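Local coordinates for protein prolyl-ACP dehydrogenase (Oscillatoria sp., PDB 4IRN) that oxidises the prolyl group carried on an acyl carrier protein, using FAD, in the biosynthesis of the cyanotoxin anatoxin-a, at residues I52-L63 and G110-N118; M291-A302 and S367-Y378. One frame throughout, in Å; residues are numbered along the deposited sequence.

Interaction 1: residues I52-L63 and G110-N118; sequences IQFAQQSLISDL and GLGYGCKDN
Asp-117 meets Leu-63 with its carboxylate already engaged. Two groups grip its OD1: the backbone N of Leu-120 and the hydroxyl of Thr-243. The first bond makes Asp-117 the N-cap of helix 118-138. With CG held anti to the backbone N (chi1 -163°), the carboxylate lies beside Leu-63, whose CD2 is 4.0 Å from Asp-117 CG. The other branch of the leucine, CD1, rests on the backbone one residue earlier, 3.4 Å from Lys-116 O. It also touches the root of the Lys-116 side chain at CB, while the amine end leads away. Both segments belong to the N-terminal helical domain of the acyl-CoA dehydrogenase fold. Helices 42-58 and 101-114 run side by side there; the axes of their short segments here approach to 8.0 Å and are inclined by 28°. Gly-114 has no side chain, and Ala-55 sets its CB on the bare backbone there, 3.5 Å from Gly-114 C. One turn earlier, Ile-52 sets CG1 against Gly-110 O. Its other branch, CG2, comes up at the edge of the Tyr-113 ring, 3.9 Å from CD1. Gln-56 stretches its chain past Gly-114, and its NE2 is 3.9 Å from Tyr-113 CE1. The amide and ring planes there are 49° apart. Farther along the chain, Leu-59 packs on the same part of the partner segment as Ala-55. Its CD1 lies 4.0 Å from Cys-115 SG and also faces the tip of Leu-111. Ala-76 and Cys-80 of helix 74-83 lie against the same leucine.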
loop_
_atom_site.group_PDB
_atom_site.type_symbol
_atom_site.label_atom_id
_atom_site.label_comp_id
_atom_site.label_asym_id
_atom_site.label_seq_id
_atom_site.Cartn_x
_atom_site.Cartn_y
_atom_site.Cartn_z
ATOM N N ILE A 52 -7.971 -31.286 13.440
ATOM C CA ILE A 52 -6.638 -30.775 13.799
ATOM C C ILE A 52 -5.782 -31.899 14.398
ATOM O O ILE A 52 -4.670 -32.118 13.924
ATOM C CB ILE A 52 -6.706 -29.509 14.720
ATOM C CG1 ILE A 52 -7.348 -28.313 13.981
ATOM C CG2 ILE A 52 -5.315 -29.118 15.296
ATOM C CD1 ILE A 52 -7.889 -27.211 14.864
ATOM N N GLN A 53 -6.325 -32.633 15.405
ATOM C CA GLN A 53 -5.658 -33.757 16.082
ATOM C C GLN A 53 -5.251 -34.861 15.098
ATOM O O GLN A 53 -4.117 -35.336 15.155
ATOM C CB GLN A 53 -6.528 -34.328 17.216
ATOM C CG GLN A 53 -6.747 -33.403 18.424
ATOM C CD GLN A 53 -5.500 -32.883 19.110
ATOM O OE1 GLN A 53 -4.558 -33.627 19.414
ATOM N NE2 GLN A 53 -5.494 -31.588 19.408
ATOM N N PHE A 54 -6.164 -35.239 14.170
ATOM C CA PHE A 54 -5.921 -36.242 13.116
ATOM C C PHE A 54 -4.753 -35.810 12.226
ATOM O O PHE A 54 -3.834 -36.595 11.978
ATOM C CB PHE A 54 -7.207 -36.468 12.280
ATOM C CG PHE A 54 -7.022 -36.974 10.864
ATOM C CD1 PHE A 54 -6.753 -38.316 10.615
ATOM C CD2 PHE A 54 -7.172 -36.118 9.775
ATOM C CE1 PHE A 54 -6.586 -38.783 9.304
ATOM C CE2 PHE A 54 -7.011 -36.587 8.466
ATOM C CZ PHE A 54 -6.723 -37.916 8.239
ATOM N N ALA A 55 -4.793 -34.528 11.762
ATOM C CA ALA A 55 -3.773 -33.914 10.904
ATOM C C ALA A 55 -2.420 -33.786 11.603
ATOM O O ALA A 55 -1.386 -33.966 10.959
ATOM C CB ALA A 55 -4.250 -32.557 10.406
ATOM N N GLN A 56 -2.426 -33.473 12.910
ATOM C CA GLN A 56 -1.212 -33.316 13.704
ATOM C C GLN A 56 -0.576 -34.652 14.073
ATOM O O GLN A 56 0.639 -34.694 14.243
ATOM C CB GLN A 56 -1.490 -32.494 14.969
ATOM C CG GLN A 56 -1.600 -30.998 14.716
ATOM C CD GLN A 56 -1.960 -30.210 15.951
ATOM O OE1 GLN A 56 -2.518 -30.730 16.932
ATOM N NE2 GLN A 56 -1.691 -28.913 15.904
ATOM N N GLN A 57 -1.388 -35.734 14.221
ATOM C CA GLN A 57 -0.895 -37.050 14.639
ATOM C C GLN A 57 -0.632 -38.044 13.513
ATOM O O GLN A 57 0.427 -38.674 13.494
ATOM C CB GLN A 57 -1.829 -37.677 15.686
ATOM C CG GLN A 57 -1.810 -36.975 17.048
ATOM C CD GLN A 57 -3.068 -37.183 17.865
ATOM O OE1 GLN A 57 -4.049 -37.808 17.431
ATOM N NE2 GLN A 57 -3.074 -36.641 19.071
ATOM N N SER A 58 -1.597 -38.221 12.597
ATOM C CA SER A 58 -1.479 -39.201 11.518
ATOM C C SER A 58 -1.157 -38.672 10.111
ATOM O O SER A 58 -1.311 -39.414 9.139
ATOM C CB SER A 58 -2.673 -40.155 11.512
ATOM O OG SER A 58 -3.902 -39.451 11.505
ATOM N N LEU A 59 -0.658 -37.430 9.997
ATOM C CA LEU A 59 -0.288 -36.873 8.687
ATOM C C LEU A 59 1.179 -36.431 8.599
ATOM O O LEU A 59 1.592 -35.889 7.573
ATOM C CB LEU A 59 -1.241 -35.734 8.232
ATOM C CG LEU A 59 -2.707 -36.061 7.917
ATOM C CD1 LEU A 59 -3.415 -34.836 7.404
ATOM C CD2 LEU A 59 -2.831 -37.150 6.879
ATOM N N ILE A 60 1.964 -36.684 9.666
ATOM C CA ILE A 60 3.393 -36.344 9.777
ATOM C C ILE A 60 4.169 -36.824 8.539
ATOM O O ILE A 60 4.077 -37.999 8.157
ATOM C CB ILE A 60 4.022 -36.882 11.112
ATOM C CG1 ILE A 60 3.211 -36.500 12.376
ATOM C CG2 ILE A 60 5.529 -36.550 11.253
ATOM C CD1 ILE A 60 3.366 -35.037 12.869
ATOM N N SER A 61 4.902 -35.888 7.904
ATOM C CA SER A 61 5.715 -36.185 6.729
ATOM C C SER A 61 7.041 -35.445 6.829
ATOM O O SER A 61 7.183 -34.533 7.648
ATOM C CB SER A 61 4.973 -35.812 5.446
ATOM O OG SER A 61 4.652 -34.432 5.392
ATOM N N ASP A 62 8.024 -35.859 6.016
ATOM C CA ASP A 62 9.340 -35.228 5.940
ATOM C C ASP A 62 9.184 -34.136 4.904
ATOM O O ASP A 62 9.607 -34.302 3.748
ATOM C CB ASP A 62 10.404 -36.257 5.538
ATOM C CG ASP A 62 11.853 -35.782 5.617
ATOM O OD1 ASP A 62 12.079 -34.581 5.909
ATOM O OD2 ASP A 62 12.764 -36.604 5.353
ATOM N N LEU A 63 8.484 -33.049 5.300
ATOM C CA LEU A 63 8.144 -31.933 4.423
ATOM C C LEU A 63 9.280 -31.201 3.744
ATOM O O LEU A 63 9.109 -30.770 2.615
ATOM C CB LEU A 63 7.164 -30.948 5.051
ATOM C CG LEU A 63 5.751 -30.950 4.491
ATOM C CD1 LEU A 63 4.987 -29.793 5.053
ATOM C CD2 LEU A 63 5.703 -30.850 2.966
ATOM N N GLY A 110 -9.604 -26.002 9.917
ATOM C CA GLY A 110 -8.939 -26.866 10.891
ATOM C C GLY A 110 -7.874 -27.740 10.265
ATOM O O GLY A 110 -6.796 -27.911 10.838
ATOM N N LEU A 111 -8.168 -28.270 9.060
ATOM C CA LEU A 111 -7.245 -29.111 8.302
ATOM C C LEU A 111 -5.997 -28.317 7.915
ATOM O O LEU A 111 -4.896 -28.831 8.061
ATOM C CB LEU A 111 -7.940 -29.724 7.054
ATOM C CG LEU A 111 -7.120 -30.714 6.194
ATOM C CD1 LEU A 111 -6.683 -31.959 6.987
ATOM C CD2 LEU A 111 -7.888 -31.128 4.962
ATOM N N GLY A 112 -6.184 -27.072 7.465
ATOM C CA GLY A 112 -5.101 -26.175 7.075
ATOM C C GLY A 112 -4.182 -25.820 8.226
ATOM O O GLY A 112 -2.974 -25.709 8.033
ATOM N N TYR A 113 -4.750 -25.667 9.437
ATOM C CA TYR A 113 -4.013 -25.361 10.657
ATOM C C TYR A 113 -3.173 -26.581 11.098
ATOM O O TYR A 113 -2.000 -26.421 11.451
ATOM C CB TYR A 113 -4.982 -24.905 11.776
ATOM C CG TYR A 113 -4.311 -24.647 13.118
ATOM C CD1 TYR A 113 -4.051 -25.693 14.007
ATOM C CD2 TYR A 113 -3.895 -23.365 13.480
ATOM C CE1 TYR A 113 -3.372 -25.472 15.209
ATOM C CE2 TYR A 113 -3.271 -23.124 14.709
ATOM C CZ TYR A 113 -3.024 -24.180 15.576
ATOM O OH TYR A 113 -2.318 -23.950 16.737
ATOM N N GLY A 114 -3.782 -27.772 11.078
ATOM C CA GLY A 114 -3.153 -29.022 11.490
ATOM C C GLY A 114 -2.217 -29.672 10.490
ATOM O O GLY A 114 -1.286 -30.376 10.891
ATOM N N CYS A 115 -2.471 -29.485 9.188
ATOM C CA CYS A 115 -1.671 -30.065 8.103
ATOM C C CYS A 115 -0.764 -29.013 7.479
ATOM O O CYS A 115 -1.249 -27.972 7.018
ATOM C CB CYS A 115 -2.567 -30.726 7.060
ATOM S SG CYS A 115 -1.673 -31.604 5.755
ATOM N N LYS A 116 0.552 -29.281 7.471
ATOM C CA LYS A 116 1.556 -28.355 6.939
ATOM C C LYS A 116 1.778 -28.516 5.428
ATOM O O LYS A 116 2.330 -27.621 4.788
ATOM C CB LYS A 116 2.881 -28.481 7.717
ATOM C CG LYS A 116 2.853 -27.902 9.132
ATOM C CD LYS A 116 4.211 -28.039 9.796
ATOM C CE LYS A 116 4.301 -27.281 11.092
ATOM N NZ LYS A 116 5.592 -27.510 11.776
ATOM N N ASP A 117 1.364 -29.662 4.865
ATOM C CA ASP A 117 1.519 -29.991 3.449
ATOM C C ASP A 117 0.457 -29.256 2.631
ATOM O O ASP A 117 -0.643 -29.778 2.401
ATOM C CB ASP A 117 1.464 -31.521 3.234
ATOM C CG ASP A 117 1.996 -32.015 1.900
ATOM O OD1 ASP A 117 1.807 -31.313 0.888
ATOM O OD2 ASP A 117 2.530 -33.150 1.855
ATOM N N ASN A 118 0.799 -28.035 2.196
ATOM C CA ASN A 118 -0.085 -27.177 1.417
ATOM C C ASN A 118 -0.390 -27.740 0.026
ATOM O O ASN A 118 -1.491 -27.526 -0.487
ATOM C CB ASN A 118 0.458 -25.739 1.352
ATOM C CG ASN A 118 0.622 -25.100 2.707
ATOM O OD1 ASN A 118 -0.333 -24.955 3.469
ATOM N ND2 ASN A 118 1.842 -24.730 3.054
#

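Interaction 2: residues M291-A302 and S367-Y378; sequences MERLLEQSIRYA and SCLEAIEIHGAY. With FAD (flavin-adenine dinucleotide), chain J.
Tyr-301 and His-375 form an offset stack, with centroids 4.2 Å apart and planes at 23°. They join two nearly parallel helices, 285-304 and 350-375, in the C-terminal helical domain of the acyl-CoA dehydrogenase fold. The imidazole lies over one face of the phenol ring, shifted toward the rim near Tyr-301 CG. A bond from His-375 ND1 to Ala-371 O, 2.7 Å long, fixes the rotation of the imidazole. The buried part of the contact continues down the helices. Ser-298 OG lies beside its own backbone N (chi1 -60°) and turns back to Leu-294 O. The same Ser-298 OG touches Ala-371 CB at 3.6 Å, while Ser-298 CB meets Ile-374 CD1. Farther down, Leu-294 CD1 touches Cys-368 SG at 3.6 Å. Leu-322 of helix 316-344 also packs on Ser-298 and Ala-302.

The outer end is looser. Tyr-378 is exposed, and its ring is nearly parallel to that of Tyr-301 but slid aside, with centroids 5.5 Å apart. Tyr-193 of the second subunit packs on Tyr-378. That subunit also supplies several hydrogen bonds to the FAD, which therefore lies between two chains. From this side, Ala-377 N donates to FAD O1P at 3.0 Å. A single water accepts from Tyr-301 OH and donates to His-375 O and FAD O2A, each bond being 2.6 Å.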
loop_
_atom_site.group_PDB
_atom_site.type_symbol
_atom_site.label_atom_id
_atom_site.label_comp_id
_atom_site.label_asym_id
_atom_site.label_seq_id
_atom_site.Cartn_x
_atom_site.Cartn_y
_atom_site.Cartn_z
ATOM N N MET A 291 -2.846 -19.474 7.880
ATOM C CA MET A 291 -2.669 -18.095 8.313
ATOM C C MET A 291 -2.776 -17.993 9.834
ATOM O O MET A 291 -2.008 -17.242 10.444
ATOM C CB MET A 291 -3.706 -17.183 7.643
ATOM C CG MET A 291 -3.460 -16.949 6.150
ATOM S SD MET A 291 -4.809 -16.074 5.315
ATOM C CE MET A 291 -4.571 -14.453 5.961
ATOM N N GLU A 292 -3.703 -18.773 10.448
ATOM C CA GLU A 292 -3.889 -18.833 11.899
ATOM C C GLU A 292 -2.654 -19.463 12.559
ATOM O O GLU A 292 -2.221 -18.972 13.601
ATOM C CB GLU A 292 -5.163 -19.614 12.266
ATOM C CG GLU A 292 -5.645 -19.388 13.693
ATOM C CD GLU A 292 -6.938 -20.090 14.069
ATOM O OE1 GLU A 292 -7.974 -19.827 13.417
ATOM O OE2 GLU A 292 -6.919 -20.882 15.040
ATOM N N ARG A 293 -2.080 -20.526 11.938
ATOM C CA ARG A 293 -0.881 -21.205 12.442
ATOM C C ARG A 293 0.339 -20.279 12.437
ATOM O O ARG A 293 1.038 -20.209 13.450
ATOM C CB ARG A 293 -0.584 -22.522 11.691
ATOM C CG ARG A 293 0.627 -23.290 12.272
ATOM C CD ARG A 293 0.909 -24.617 11.602
ATOM N NE ARG A 293 1.385 -24.459 10.233
ATOM C CZ ARG A 293 0.682 -24.783 9.155
ATOM N NH1 ARG A 293 -0.532 -25.300 9.277
ATOM N NH2 ARG A 293 1.191 -24.597 7.946
ATOM N N LEU A 294 0.567 -19.561 11.331
ATOM C CA LEU A 294 1.679 -18.609 11.199
ATOM C C LEU A 294 1.566 -17.413 12.118
ATOM O O LEU A 294 2.583 -16.883 12.526
ATOM C CB LEU A 294 1.874 -18.137 9.750
ATOM C CG LEU A 294 2.005 -19.195 8.635
ATOM C CD1 LEU A 294 2.059 -18.518 7.287
ATOM C CD2 LEU A 294 3.208 -20.112 8.847
ATOM N N LEU A 295 0.340 -16.977 12.442
ATOM C CA LEU A 295 0.124 -15.863 13.370
ATOM C C LEU A 295 0.568 -16.262 14.774
ATOM O O LEU A 295 1.347 -15.525 15.387
ATOM C CB LEU A 295 -1.352 -15.367 13.363
ATOM C CG LEU A 295 -1.776 -14.291 14.398
ATOM C CD1 LEU A 295 -0.905 -13.027 14.324
ATOM C CD2 LEU A 295 -3.225 -13.929 14.215
ATOM N N GLU A 296 0.099 -17.435 15.266
ATOM C CA GLU A 296 0.441 -17.940 16.598
ATOM C C GLU A 296 1.946 -18.253 16.710
ATOM O O GLU A 296 2.555 -18.017 17.760
ATOM C CB GLU A 296 -0.400 -19.170 16.993
ATOM C CG GLU A 296 -1.917 -19.027 16.961
ATOM C CD GLU A 296 -2.714 -20.278 17.307
ATOM O OE1 GLU A 296 -2.114 -21.367 17.443
ATOM O OE2 GLU A 296 -3.960 -20.178 17.366
ATOM N N GLN A 297 2.536 -18.767 15.624
ATOM C CA GLN A 297 3.964 -19.086 15.544
ATOM C C GLN A 297 4.798 -17.820 15.612
ATOM O O GLN A 297 5.841 -17.805 16.276
ATOM C CB GLN A 297 4.278 -19.846 14.259
ATOM C CG GLN A 297 4.184 -21.348 14.456
ATOM C CD GLN A 297 4.471 -22.158 13.221
ATOM O OE1 GLN A 297 4.992 -21.665 12.213
ATOM N NE2 GLN A 297 4.110 -23.431 13.275
ATOM N N SER A 298 4.326 -16.747 14.940
ATOM C CA SER A 298 5.003 -15.451 14.906
ATOM C C SER A 298 4.867 -14.695 16.229
ATOM O O SER A 298 5.845 -14.058 16.644
ATOM C CB SER A 298 4.529 -14.612 13.727
ATOM O OG SER A 298 4.788 -15.261 12.493
ATOM N N ILE A 299 3.677 -14.785 16.908
ATOM C CA ILE A 299 3.453 -14.178 18.239
ATOM C C ILE A 299 4.460 -14.813 19.213
ATOM O O ILE A 299 5.187 -14.088 19.887
ATOM C CB ILE A 299 1.981 -14.276 18.765
ATOM C CG1 ILE A 299 1.019 -13.463 17.892
ATOM C CG2 ILE A 299 1.890 -13.792 20.222
ATOM C CD1 ILE A 299 -0.454 -13.801 18.036
ATOM N N ARG A 300 4.532 -16.169 19.233
ATOM C CA ARG A 300 5.464 -16.927 20.067
ATOM C C ARG A 300 6.895 -16.419 19.891
ATOM O O ARG A 300 7.560 -16.154 20.887
ATOM C CB ARG A 300 5.398 -18.437 19.753
ATOM C CG ARG A 300 4.260 -19.169 20.448
ATOM C CD ARG A 300 4.359 -20.675 20.267
ATOM N NE ARG A 300 3.128 -21.249 19.720
ATOM C CZ ARG A 300 3.075 -22.024 18.640
ATOM N NH1 ARG A 300 4.175 -22.275 17.941
ATOM N NH2 ARG A 300 1.911 -22.487 18.205
ATOM N N TYR A 301 7.348 -16.248 18.626
ATOM C CA TYR A 301 8.696 -15.757 18.305
ATOM C C TYR A 301 8.911 -14.292 18.727
ATOM O O TYR A 301 9.976 -13.958 19.255
ATOM C CB TYR A 301 9.022 -15.950 16.815
ATOM C CG TYR A 301 10.497 -15.844 16.526
ATOM C CD1 TYR A 301 11.340 -16.937 16.705
ATOM C CD2 TYR A 301 11.059 -14.645 16.084
ATOM C CE1 TYR A 301 12.708 -16.841 16.464
ATOM C CE2 TYR A 301 12.426 -14.540 15.830
ATOM C CZ TYR A 301 13.248 -15.642 16.026
ATOM O OH TYR A 301 14.593 -15.578 15.782
ATOM N N ALA A 302 7.897 -13.428 18.502
ATOM C CA ALA A 302 7.960 -12.008 18.864
ATOM C C ALA A 302 8.015 -11.796 20.387
ATOM O O ALA A 302 8.551 -10.785 20.853
ATOM C CB ALA A 302 6.791 -11.254 18.255
ATOM N N SER A 367 0.907 -12.139 4.611
ATOM C CA SER A 367 1.118 -12.657 5.968
ATOM C C SER A 367 2.340 -13.575 6.044
ATOM O O SER A 367 3.068 -13.536 7.039
ATOM C CB SER A 367 -0.127 -13.363 6.484
ATOM O OG SER A 367 -1.206 -12.455 6.631
ATOM N N CYS A 368 2.589 -14.361 4.977
ATOM C CA CYS A 368 3.752 -15.252 4.860
ATOM C C CYS A 368 5.034 -14.434 4.820
ATOM O O CYS A 368 5.999 -14.761 5.505
ATOM C CB CYS A 368 3.633 -16.141 3.629
ATOM S SG CYS A 368 2.492 -17.529 3.824
ATOM N N LEU A 369 5.026 -13.358 4.016
ATOM C CA LEU A 369 6.135 -12.426 3.844
ATOM C C LEU A 369 6.501 -11.777 5.192
ATOM O O LEU A 369 7.679 -11.704 5.534
ATOM C CB LEU A 369 5.749 -11.365 2.789
ATOM C CG LEU A 369 6.788 -10.297 2.430
ATOM C CD1 LEU A 369 7.947 -10.894 1.658
ATOM C CD2 LEU A 369 6.154 -9.166 1.616
ATOM N N GLU A 370 5.482 -11.363 5.962
ATOM C CA GLU A 370 5.615 -10.733 7.276
ATOM C C GLU A 370 6.130 -11.704 8.345
ATOM O O GLU A 370 6.922 -11.294 9.193
ATOM C CB GLU A 370 4.292 -10.102 7.708
ATOM C CG GLU A 370 3.960 -8.830 6.948
ATOM C CD GLU A 370 2.630 -8.172 7.263
ATOM O OE1 GLU A 370 1.817 -8.770 8.003
ATOM O OE2 GLU A 370 2.392 -7.057 6.746
ATOM N N ALA A 371 5.706 -12.986 8.297
ATOM C CA ALA A 371 6.165 -14.023 9.220
ATOM C C ALA A 371 7.677 -14.225 9.058
ATOM O O ALA A 371 8.380 -14.355 10.059
ATOM C CB ALA A 371 5.431 -15.321 8.948
ATOM N N ILE A 372 8.176 -14.197 7.798
ATOM C CA ILE A 372 9.596 -14.312 7.471
ATOM C C ILE A 372 10.335 -13.065 8.016
ATOM O O ILE A 372 11.432 -13.196 8.573
ATOM C CB ILE A 372 9.805 -14.531 5.940
ATOM C CG1 ILE A 372 9.212 -15.889 5.483
ATOM C CG2 ILE A 372 11.303 -14.413 5.541
ATOM C CD1 ILE A 372 8.919 -16.000 4.015
ATOM N N GLU A 373 9.711 -11.871 7.880
ATOM C CA GLU A 373 10.269 -10.598 8.352
ATOM C C GLU A 373 10.461 -10.581 9.865
ATOM O O GLU A 373 11.542 -10.226 10.318
ATOM C CB GLU A 373 9.415 -9.412 7.899
ATOM C CG GLU A 373 9.559 -9.074 6.423
ATOM C CD GLU A 373 8.443 -8.223 5.843
ATOM O OE1 GLU A 373 7.593 -7.720 6.615
ATOM O OE2 GLU A 373 8.409 -8.070 4.601
ATOM N N ILE A 374 9.430 -11.000 10.635
ATOM C CA ILE A 374 9.446 -11.087 12.109
ATOM C C ILE A 374 10.620 -11.965 12.602
ATOM O O ILE A 374 11.290 -11.596 13.565
ATOM C CB ILE A 374 8.051 -11.563 12.650
ATOM C CG1 ILE A 374 6.966 -10.490 12.428
ATOM C CG2 ILE A 374 8.096 -11.992 14.124
ATOM C CD1 ILE A 374 5.560 -11.022 12.293
ATOM N N HIS A 375 10.871 -13.103 11.916
ATOM C CA HIS A 375 11.948 -14.051 12.240
ATOM C C HIS A 375 13.359 -13.597 11.805
ATOM O O HIS A 375 14.348 -14.165 12.272
ATOM C CB HIS A 375 11.626 -15.454 11.696
ATOM C CG HIS A 375 10.497 -16.134 12.405
ATOM N ND1 HIS A 375 9.185 -15.744 12.213
ATOM C CD2 HIS A 375 10.520 -17.187 13.249
ATOM C CE1 HIS A 375 8.458 -16.554 12.959
ATOM N NE2 HIS A 375 9.214 -17.444 13.591
ATOM N N GLY A 376 13.435 -12.572 10.952
ATOM C CA GLY A 376 14.699 -12.049 10.446
ATOM C C GLY A 376 15.347 -13.009 9.468
ATOM O O GLY A 376 14.642 -13.679 8.706
ATOM N N ALA A 377 16.697 -13.101 9.493
ATOM C CA ALA A 377 17.458 -14.013 8.617
ATOM C C ALA A 377 17.068 -15.460 8.868
ATOM O O ALA A 377 17.095 -16.271 7.946
ATOM C CB ALA A 377 18.945 -13.842 8.841
ATOM N N TYR A 378 16.677 -15.767 10.120
ATOM C CA TYR A 378 16.217 -17.068 10.591
ATOM C C TYR A 378 15.016 -17.566 9.767
ATOM O O TYR A 378 14.968 -18.749 9.425
ATOM C CB TYR A 378 15.921 -16.993 12.105
ATOM C CG TYR A 378 15.332 -18.243 12.723
ATOM C CD1 TYR A 378 16.029 -19.449 12.713
ATOM C CD2 TYR A 378 14.096 -18.211 13.363
ATOM C CE1 TYR A 378 15.489 -20.604 13.283
ATOM C CE2 TYR A 378 13.545 -19.358 13.930
ATOM C CZ TYR A 378 14.246 -20.553 13.891
ATOM O OH TYR A 378 13.718 -21.682 14.469
HETATM P PA FAD J . 16.979 -9.990 14.817
HETATM O O1A FAD J . 17.872 -9.129 15.630
HETATM O O2A FAD J . 16.755 -11.442 15.269
HETATM O O5B FAD J . 15.574 -9.278 14.572
HETATM C C5B FAD J . 14.331 -9.945 14.867
HETATM C C4B FAD J . 13.290 -9.049 14.255
HETATM O O4B FAD J . 12.996 -7.967 15.154
HETATM C C3B FAD J . 13.726 -8.442 12.923
HETATM O O3B FAD J . 12.830 -8.831 11.894
HETATM C C2B FAD J . 13.759 -6.923 13.141
HETATM O O2B FAD J . 12.933 -6.315 12.164
HETATM C C1B FAD J . 13.109 -6.713 14.510
HETATM N N9A FAD J . 13.850 -5.813 15.387
HETATM C C8A FAD J . 14.958 -6.110 16.143
HETATM N N7A FAD J . 15.466 -5.087 16.789
HETATM C C5A FAD J . 14.628 -4.032 16.439
HETATM C C6A FAD J . 14.622 -2.662 16.795
HETATM N N6A FAD J . 15.546 -2.082 17.557
HETATM N N1A FAD J . 13.633 -1.893 16.287
HETATM C C2A FAD J . 12.734 -2.455 15.479
HETATM N N3A FAD J . 12.650 -3.722 15.071
HETATM C C4A FAD J . 13.627 -4.470 15.585
HETATM N N1 FAD J . 26.227 -11.172 9.178
HETATM C C2 FAD J . 27.613 -11.072 9.248
HETATM O O2 FAD J . 28.175 -10.583 10.226
HETATM N N3 FAD J . 28.395 -11.534 8.214
HETATM C C4 FAD J . 27.927 -12.105 7.056
HETATM O O4 FAD J . 28.720 -12.483 6.193
HETATM C C4X FAD J . 26.462 -12.220 6.978
HETATM N N5 FAD J . 25.940 -12.788 5.912
HETATM C C5X FAD J . 24.554 -12.932 5.866
HETATM C C6 FAD J . 23.986 -13.519 4.734
HETATM C C7 FAD J . 22.613 -13.690 4.613
HETATM C C7M FAD J . 22.046 -14.285 3.346
HETATM C C8 FAD J . 21.770 -13.272 5.668
HETATM C C8M FAD J . 20.274 -13.444 5.596
HETATM C C9 FAD J . 22.333 -12.689 6.798
HETATM C C9A FAD J . 23.712 -12.503 6.920
HETATM N N10 FAD J . 24.321 -11.905 8.056
HETATM C C10 FAD J . 25.681 -11.733 8.103
HETATM C "C1'" FAD J . 23.471 -11.540 9.209
HETATM C "C2'" FAD J . 22.482 -10.451 8.821
HETATM O "O2'" FAD J . 23.113 -9.172 8.829
HETATM C "C3'" FAD J . 21.247 -10.487 9.722
HETATM O "O3'" FAD J . 20.087 -10.887 8.993
HETATM C "C4'" FAD J . 20.974 -9.197 10.494
HETATM O "O4'" FAD J . 22.090 -9.024 11.368
HETATM C "C5'" FAD J . 19.687 -9.285 11.289
HETATM O "O5'" FAD J . 19.759 -10.591 11.901
HETATM P P FAD J . 18.578 -11.152 12.745
HETATM O O1P FAD J . 17.413 -11.551 11.931
HETATM O O2P FAD J . 19.396 -12.067 13.637
HETATM O O3P FAD J . 17.952 -9.951 13.592
HETATM O O HOH W 1 15.725 -13.694 14.477
#

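How the interactions relate
The two contacts follow one another along the chain, neither nesting nor crossing. Interaction 1 comes first. It brings the end of helix 42-58 and the turn after it back against 110-118, closing a loop of 46 residues that is about half helical. The chain then runs through helices 118-138 and 141-153 and the strands of the middle domain. Interaction 2 closes a second loop, of 64 mostly helical residues, in the C-terminal domain. The contacts are in different domains but touch through helix 285-304. Tyr-113 OH probably bonds Glu-296 OE1 at 2.7 Å, and Arg-293 NH1 probably bonds Gly-112 O at 2.8 Å. These bonds tie the N-terminal helices to the C-terminal ones.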